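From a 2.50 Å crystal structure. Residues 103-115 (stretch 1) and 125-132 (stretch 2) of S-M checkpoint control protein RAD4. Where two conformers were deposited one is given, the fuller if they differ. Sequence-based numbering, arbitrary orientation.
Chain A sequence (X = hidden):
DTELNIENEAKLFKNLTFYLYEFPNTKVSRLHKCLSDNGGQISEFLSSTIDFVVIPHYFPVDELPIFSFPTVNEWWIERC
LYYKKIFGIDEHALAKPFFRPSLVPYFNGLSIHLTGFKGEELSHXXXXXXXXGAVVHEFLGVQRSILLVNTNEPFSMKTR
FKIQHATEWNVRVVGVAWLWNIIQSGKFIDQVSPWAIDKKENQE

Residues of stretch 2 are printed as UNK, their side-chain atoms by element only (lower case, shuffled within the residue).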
ATOM      1  N   LEU A 103     -14.337   1.373   3.855  1.00 30.44           N
ATOM      2  CA  LEU A 103     -13.525   2.580   3.970  1.00 30.29           C
ATOM      3  C   LEU A 103     -13.775   3.535   2.809  1.00 30.94           C
ATOM      4  O   LEU A 103     -13.520   4.734   2.916  1.00 36.91           O
ATOM      5  CB  LEU A 103     -12.039   2.224   4.035  1.00 25.74           C
ATOM      6  CG  LEU A 103     -11.561   1.527   5.309  1.00 27.74           C
ATOM      7  CD1 LEU A 103     -10.101   1.125   5.181  1.00 26.44           C
ATOM      8  CD2 LEU A 103     -11.765   2.429   6.515  1.00 22.50           C
ATOM      9  N   VAL A 104     -14.276   2.992   1.703  1.00 37.00           N
ATOM     10  CA  VAL A 104     -14.505   3.766   0.481  1.00 28.98           C
ATOM     11  C   VAL A 104     -15.380   5.023   0.635  1.00 31.22           C
ATOM     12  O   VAL A 104     -14.994   6.092   0.159  1.00 32.35           O
ATOM     13  CB  VAL A 104     -15.034   2.877  -0.672  1.00 37.25           C
ATOM     14  CG1 VAL A 104     -15.183   3.692  -1.949  1.00 24.17           C
ATOM     15  CG2 VAL A 104     -14.105   1.696  -0.897  1.00 32.46           C
ATOM     16  N   PRO A 105     -16.552   4.910   1.295  1.00 35.32           N
ATOM     17  CA  PRO A 105     -17.384   6.117   1.412  1.00 34.37           C
ATOM     18  C   PRO A 105     -16.719   7.227   2.224  1.00 36.45           C
ATOM     19  O   PRO A 105     -17.116   8.386   2.120  1.00 34.91           O
ATOM     20  CB  PRO A 105     -18.630   5.616   2.150  1.00 27.63           C
ATOM     21  CG  PRO A 105     -18.654   4.149   1.913  1.00 41.82           C
ATOM     22  CD  PRO A 105     -17.222   3.735   1.880  1.00 33.09           C
ATOM     23  N   TYR A 106     -15.716   6.869   3.020  1.00 36.89           N
ATOM     24  CA  TYR A 106     -15.014   7.839   3.849  1.00 32.59           C
ATOM     25  C   TYR A 106     -13.932   8.599   3.079  1.00 32.86           C
ATOM     26  O   TYR A 106     -13.706   9.783   3.327  1.00 32.72           O
ATOM     27  CB  TYR A 106     -14.409   7.153   5.073  1.00 28.75           C
ATOM     28  CG  TYR A 106     -15.434   6.624   6.051  1.00 34.63           C
ATOM     29  CD1 TYR A 106     -15.972   7.445   7.034  1.00 41.47           C
ATOM     30  CD2 TYR A 106     -15.860   5.304   5.994  1.00 31.17           C
ATOM     31  CE1 TYR A 106     -16.907   6.967   7.932  1.00 37.50           C
ATOM     32  CE2 TYR A 106     -16.796   4.818   6.889  1.00 46.59           C
ATOM     33  CZ  TYR A 106     -17.314   5.655   7.855  1.00 44.74           C
ATOM     34  OH  TYR A 106     -18.246   5.177   8.749  1.00 54.33           O
ATOM     35  N   PHE A 107     -13.265   7.918   2.152  1.00 28.95           N
ATOM     36  CA  PHE A 107     -12.224   8.550   1.345  1.00 32.13           C
ATOM     37  C   PHE A 107     -12.801   9.250   0.121  1.00 36.34           C
ATOM     38  O   PHE A 107     -12.113  10.031  -0.537  1.00 33.49           O
ATOM     39  CB  PHE A 107     -11.177   7.526   0.900  1.00 28.48           C
ATOM     40  CG  PHE A 107     -10.217   7.126   1.983  1.00 30.74           C
ATOM     41  CD1 PHE A 107      -9.086   7.885   2.238  1.00 30.37           C
ATOM     42  CD2 PHE A 107     -10.438   5.987   2.737  1.00 29.79           C
ATOM     43  CE1 PHE A 107      -8.197   7.520   3.230  1.00 23.06           C
ATOM     44  CE2 PHE A 107      -9.552   5.615   3.731  1.00 26.66           C
ATOM     45  CZ  PHE A 107      -8.431   6.383   3.978  1.00 32.28           C
ATOM     46  N   ASN A 108     -14.063   8.963  -0.182  1.00 41.11           N
ATOM     47  CA  ASN A 108     -14.726   9.538  -1.349  1.00 34.92           C
ATOM     48  C   ASN A 108     -14.790  11.060  -1.315  1.00 38.50           C
ATOM     49  O   ASN A 108     -15.194  11.654  -0.315  1.00 45.47           O
ATOM     50  CB  ASN A 108     -16.134   8.962  -1.500  1.00 43.43           C
ATOM     51  CG  ASN A 108     -16.278   8.099  -2.735  1.00 54.91           C
ATOM     52  OD1 ASN A 108     -16.059   6.888  -2.690  1.00 56.49           O
ATOM     53  ND2 ASN A 108     -16.645   8.720  -3.851  1.00 63.75           N
ATOM     54  N   GLY A 109     -14.384  11.686  -2.415  1.00 36.29           N
ATOM     55  CA  GLY A 109     -14.423  13.133  -2.531  1.00 39.29           C
ATOM     56  C   GLY A 109     -13.164  13.808  -2.024  1.00 41.80           C
ATOM     57  O   GLY A 109     -12.946  14.994  -2.265  1.00 42.06           O
ATOM     58  N   LEU A 110     -12.330  13.051  -1.318  1.00 43.14           N
ATOM     59  CA  LEU A 110     -11.101  13.596  -0.757  1.00 30.12           C
ATOM     60  C   LEU A 110      -9.998  13.718  -1.800  1.00 26.79           C
ATOM     61  O   LEU A 110      -9.593  12.732  -2.413  1.00 30.94           O
ATOM     62  CB  LEU A 110     -10.612  12.742   0.414  1.00 24.47           C
ATOM     63  CG  LEU A 110     -11.491  12.705   1.666  1.00 41.27           C
ATOM     64  CD1 LEU A 110     -10.845  11.844   2.740  1.00 27.39           C
ATOM     65  CD2 LEU A 110     -11.750  14.111   2.187  1.00 30.96           C
ATOM     66  N   SER A 111      -9.519  14.942  -1.995  1.00 34.90           N
ATOM     67  CA  SER A 111      -8.400  15.191  -2.894  0.51 30.93           C
ATOM     68  C   SER A 111      -7.102  15.231  -2.096  1.00 30.87           C
ATOM     69  O   SER A 111      -6.929  16.066  -1.209  1.00 34.73           O
ATOM     70  CB  SER A 111      -8.603  16.499  -3.660  0.51 30.46           C
ATOM     71  OG  SER A 111      -8.811  17.584  -2.773  0.51 33.23           O
ATOM     72  N   ILE A 112      -6.188  14.317  -2.411  1.00 30.56           N
ATOM     73  CA  ILE A 112      -4.955  14.182  -1.642  1.00 27.86           C
ATOM     74  C   ILE A 112      -3.697  14.348  -2.490  1.00 27.93           C
ATOM     75  O   ILE A 112      -3.585  13.774  -3.573  1.00 24.84           O
ATOM     76  CB  ILE A 112      -4.893  12.809  -0.931  1.00 28.88           C
ATOM     77  CG1 ILE A 112      -6.188  12.543  -0.160  1.00 27.18           C
ATOM     78  CG2 ILE A 112      -3.690  12.732  -0.001  1.00 29.21           C
ATOM     79  CD1 ILE A 112      -6.202  11.217   0.574  1.00 30.47           C
ATOM     80  N   HIS A 113      -2.754  15.140  -1.987  1.00 24.32           N
ATOM     81  CA  HIS A 113      -1.439  15.259  -2.603  1.00 17.72           C
ATOM     82  C   HIS A 113      -0.374  14.724  -1.652  1.00 21.82           C
ATOM     83  O   HIS A 113      -0.397  15.013  -0.456  1.00 26.96           O
ATOM     84  CB  HIS A 113      -1.133  16.712  -2.972  1.00 20.40           C
ATOM     85  CG  HIS A 113       0.246  16.914  -3.518  1.00 22.10           C
ATOM     86  ND1 HIS A 113       0.661  16.368  -4.713  1.00 19.58           N
ATOM     87  CD2 HIS A 113       1.311  17.588  -3.023  1.00 23.66           C
ATOM     88  CE1 HIS A 113       1.920  16.702  -4.935  1.00 26.78           C
ATOM     89  NE2 HIS A 113       2.338  17.441  -3.924  1.00 20.84           N
ATOM     90  N   LEU A 114       0.560  13.945  -2.191  1.00 18.05           N
ATOM     91  CA  LEU A 114       1.580  13.289  -1.378  1.00 20.51           C
ATOM     92  C   LEU A 114       2.928  13.997  -1.474  1.00 28.24           C
ATOM     93  O   LEU A 114       3.325  14.451  -2.546  1.00 38.35           O
ATOM     94  CB  LEU A 114       1.736  11.829  -1.812  1.00 20.12           C
ATOM     95  CG  LEU A 114       0.447  11.015  -1.927  1.00 25.36           C
ATOM     96  CD1 LEU A 114       0.729   9.629  -2.494  1.00 30.08           C
ATOM     97  CD2 LEU A 114      -0.241  10.913  -0.577  1.00 24.60           C
ATOM     98  N   THR A 115       3.632  14.079  -0.349  1.00 20.20           N
ATOM     99  CA  THR A 115       4.962  14.678  -0.324  1.00 26.15           C
ATOM    100  C   THR A 115       5.897  13.924   0.624  1.00 30.74           C
ATOM    101  O   THR A 115       5.506  13.546   1.728  1.00 32.09           O
ATOM    102  CB  THR A 115       4.910  16.179   0.054  1.00 24.36           C
ATOM    103  OG1 THR A 115       6.237  16.720   0.074  1.00 34.13           O
ATOM    104  CG2 THR A 115       4.264  16.375   1.421  1.00 24.43           C
ATOM    105  N   UNK A 125       1.399   3.707  -2.726  1.00 31.18           N
ATOM    106  CA  UNK A 125       0.551   4.575  -1.917  1.00 27.77           C
ATOM    107  C   UNK A 125      -0.533   5.243  -2.757  1.00 29.91           C
ATOM    108  O   UNK A 125      -1.674   5.374  -2.315  1.00 37.09           O
ATOM    109  c   UNK A 125       0.002   5.485   0.874  1.00 37.71           C
ATOM    110  c   UNK A 125       0.651   6.429  -0.123  1.00 35.32           C
ATOM    111  c   UNK A 125       1.602   7.379   0.582  1.00 33.36           C
ATOM    112  c   UNK A 125       1.389   5.630  -1.196  1.00 30.48           C
ATOM    113  N   UNK A 126      -0.171   5.664  -3.965  1.00 33.74           N
ATOM    114  CA  UNK A 126      -1.134   6.252  -4.889  1.00 31.11           C
ATOM    115  C   UNK A 126      -2.238   5.257  -5.221  1.00 31.74           C
ATOM    116  O   UNK A 126      -3.423   5.586  -5.163  1.00 31.67           O
ATOM    117  c   UNK A 126       0.479   7.892  -6.030  1.00 42.47           C
ATOM    118  c   UNK A 126      -0.447   6.698  -6.182  1.00 36.09           C
ATOM    119  n   UNK A 126       2.552   9.913  -8.556  1.00 63.53           N
ATOM    120  c   UNK A 126       1.063   8.296  -7.375  1.00 48.34           C
ATOM    121  c   UNK A 126       1.954   9.521  -7.250  1.00 68.64           C
ATOM    122  N   UNK A 127      -1.837   4.037  -5.565  1.00 27.45           N
ATOM    123  CA  UNK A 127      -2.783   2.989  -5.930  1.00 34.43           C
ATOM    124  C   UNK A 127      -3.660   2.606  -4.745  1.00 27.58           C
ATOM    125  O   UNK A 127      -4.854   2.351  -4.903  1.00 30.69           O
ATOM    126  c   UNK A 127       0.355   1.113  -9.423  1.00 51.44           C
ATOM    127  n   UNK A 127       1.244  -0.017  -9.808  1.00 78.79           N
ATOM    128  c   UNK A 127      -2.040   1.764  -6.461  1.00 36.34           C
ATOM    129  c   UNK A 127      -0.405   0.832  -8.136  1.00 43.53           C
ATOM    130  c   UNK A 127      -1.231   2.039  -7.718  1.00 44.36           C
ATOM    131  N   UNK A 128      -3.059   2.572  -3.560  1.00 29.14           N
ATOM    132  CA  UNK A 128      -3.791   2.249  -2.342  1.00 32.05           C
ATOM    133  C   UNK A 128      -4.877   3.285  -2.075  1.00 28.92           C
ATOM    134  O   UNK A 128      -6.032   2.936  -1.840  1.00 32.90           O
ATOM    135  c   UNK A 128      -2.841   2.158  -1.160  1.00 29.88           C
ATOM    136  N   UNK A 129      -4.502   4.559  -2.123  1.00 26.40           N
ATOM    137  CA  UNK A 129      -5.445   5.645  -1.875  1.00 29.50           C
ATOM    138  C   UNK A 129      -6.526   5.720  -2.948  1.00 32.37           C
ATOM    139  O   UNK A 129      -7.650   6.148  -2.678  1.00 32.15           O
ATOM    140  c   UNK A 129      -4.708   6.982  -1.774  1.00 26.35           C
ATOM    141  c   UNK A 129      -4.900   7.367   0.687  1.00 25.15           C
ATOM    142  c   UNK A 129      -3.934   7.220  -0.477  1.00 22.30           C
ATOM    143  c   UNK A 129      -3.045   8.447  -0.593  1.00 19.18           C
ATOM    144  N   UNK A 130      -6.186   5.302  -4.162  1.00 28.14           N
ATOM    145  CA  UNK A 130      -7.130   5.342  -5.273  1.00 27.50           C
ATOM    146  C   UNK A 130      -8.247   4.314  -5.104  1.00 31.73           C
ATOM    147  O   UNK A 130      -9.426   4.649  -5.218  1.00 33.43           O
ATOM    148  o   UNK A 130      -5.436   6.152  -6.815  1.00 27.13           O
ATOM    149  c   UNK A 130      -6.426   5.133  -6.629  1.00 38.17           C
ATOM    150  c   UNK A 130      -7.429   5.204  -7.768  1.00 25.82           C
ATOM    151  N   UNK A 131      -7.880   3.066  -4.826  1.00 27.46           N
ATOM    152  CA  UNK A 131      -8.877   2.013  -4.642  1.00 40.35           C
ATOM    153  C   UNK A 131      -9.689   2.223  -3.367  1.00 35.92           C
ATOM    154  O   UNK A 131     -10.805   1.721  -3.243  1.00 38.53           O
ATOM    155  c   UNK A 131      -7.621   0.278  -5.974  1.00 45.58           C
ATOM    156  c   UNK A 131      -7.218   0.475  -3.508  1.00 40.80           C
ATOM    157  c   UNK A 131      -8.249   0.599  -4.629  1.00 41.28           C
ATOM    158  c   UNK A 131      -6.580  -0.892  -3.422  1.00 44.10           C
ATOM    159  N   UNK A 132      -9.127   2.973  -2.423  1.00 34.76           N
ATOM    160  CA  UNK A 132      -9.827   3.280  -1.180  1.00 28.34           C
ATOM    161  C   UNK A 132     -10.877   4.370  -1.373  1.00 36.98           C
ATOM    162  O   UNK A 132     -11.637   4.672  -0.455  1.00 35.82           O
ATOM    163  c   UNK A 132      -8.839   3.677  -0.083  1.00 29.81           C
ATOM    164  c   UNK A 132      -7.000   3.066   1.496  1.00 25.57           C
ATOM    165  c   UNK A 132      -8.973   1.548   1.247  1.00 32.91           C
ATOM    166  c   UNK A 132      -8.046   2.528   0.540  1.00 35.86           C
TER

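Position 125 carries four side-chain carbons, forked at the second, with no heteroatom. One of the fork's terminal carbons lies 3.9 Å from CD1 of Leu 114. Branching at the second carbon, not the first, separates leucine from isoleucine, so this is Leu 125; its chi angles, -169° and 54°, place it in the tp rotamer.

Position 126 has four carbons in a row ending in nitrogen, an unbranched chain that only lysine provides. The second carbon of the row sits 3.9 Å from Leu 114 CD1, so the contact with stretch 1 is made by the aliphatic part. This is Lys 126, extended from chi2 onward, and its NZ is hydrogen-bonded elsewhere in the structure.

Position 127 repeats that pattern, four carbons and a terminal nitrogen, but its side chain is out of reach of stretch 1, its CB being 9.2 Å from Leu 114 CD1. It is Lys 127, exposed and outside the contact.

At position 128 a single carbon follows CA, and this CB stays 8.4 Å from Leu 114 CD1, touching nothing on stretch 1. One carbon alone defines Ala 128, which is nevertheless buried.

Position 129 again shows four carbons forked at the second. CA-to-CB points sideways, but the end of the side chain comes nearer to stretch 1. One terminal carbon is 3.7 Å from Leu 114 CD2; the other is 4.1 Å from Ile 112 CD1 and 4.2 Å from Phe 107 CE1, approaching that ring obliquely. The residue is Leu 129, whose two methyls, CD1 and CD2 respectively, thus bridge the strand and the phenylalanine.

Position 130 has one carbon bearing an oxygen and a second carbon, and none of these atoms touches stretch 1. The pattern is the signature of threonine. Thr 130 OG1 remains 8.3 Å from Leu 114 CD1 and instead donates a hydrogen bond to Lys 126 O at 2.7 Å, back along its own helix.

Position 131 has four carbons forked at the first, with one arm two carbons long. Its CA-to-CB bond points away, and the close approach belongs to the backbone, its O lying 4.0 Å from Val 104 CG2. The branching identifies Ile 131.

Position 132 has four carbons forked at the second. Its CB lies over one face of the Phe 107 ring, 4.0 Å from CD2 of that residue, while a terminal carbon meets Leu 103 CD1 at 4.1 Å. The backbone O is 3.1 Å from Val 104 CA, with an angle of 175° at the hydrogen, a nearly linear CA-H...O contact. The residue is Leu 132, and the terminal carbon is its CD2.

The contact works by apolar packing, with no hydrogen bond between the stretches. Strand 111-115 and helix 125-131 run nearly antiparallel, at 166°, their axes 10.5 Å apart at closest approach, a gap filled by side chains. Ile 112 and Leu 114 point toward the helix, whereas the CA-to-CB bond of the intervening His 113 points away, as is usual along a strand. At the other end the backbones draw together: Val 104 CA and Leu 132 CA are 5.0 Å apart. In all, 446 Å² is buried, with Leu 132 the most covered residue.

Stretch 2, residues 125-132: LKKALTIL
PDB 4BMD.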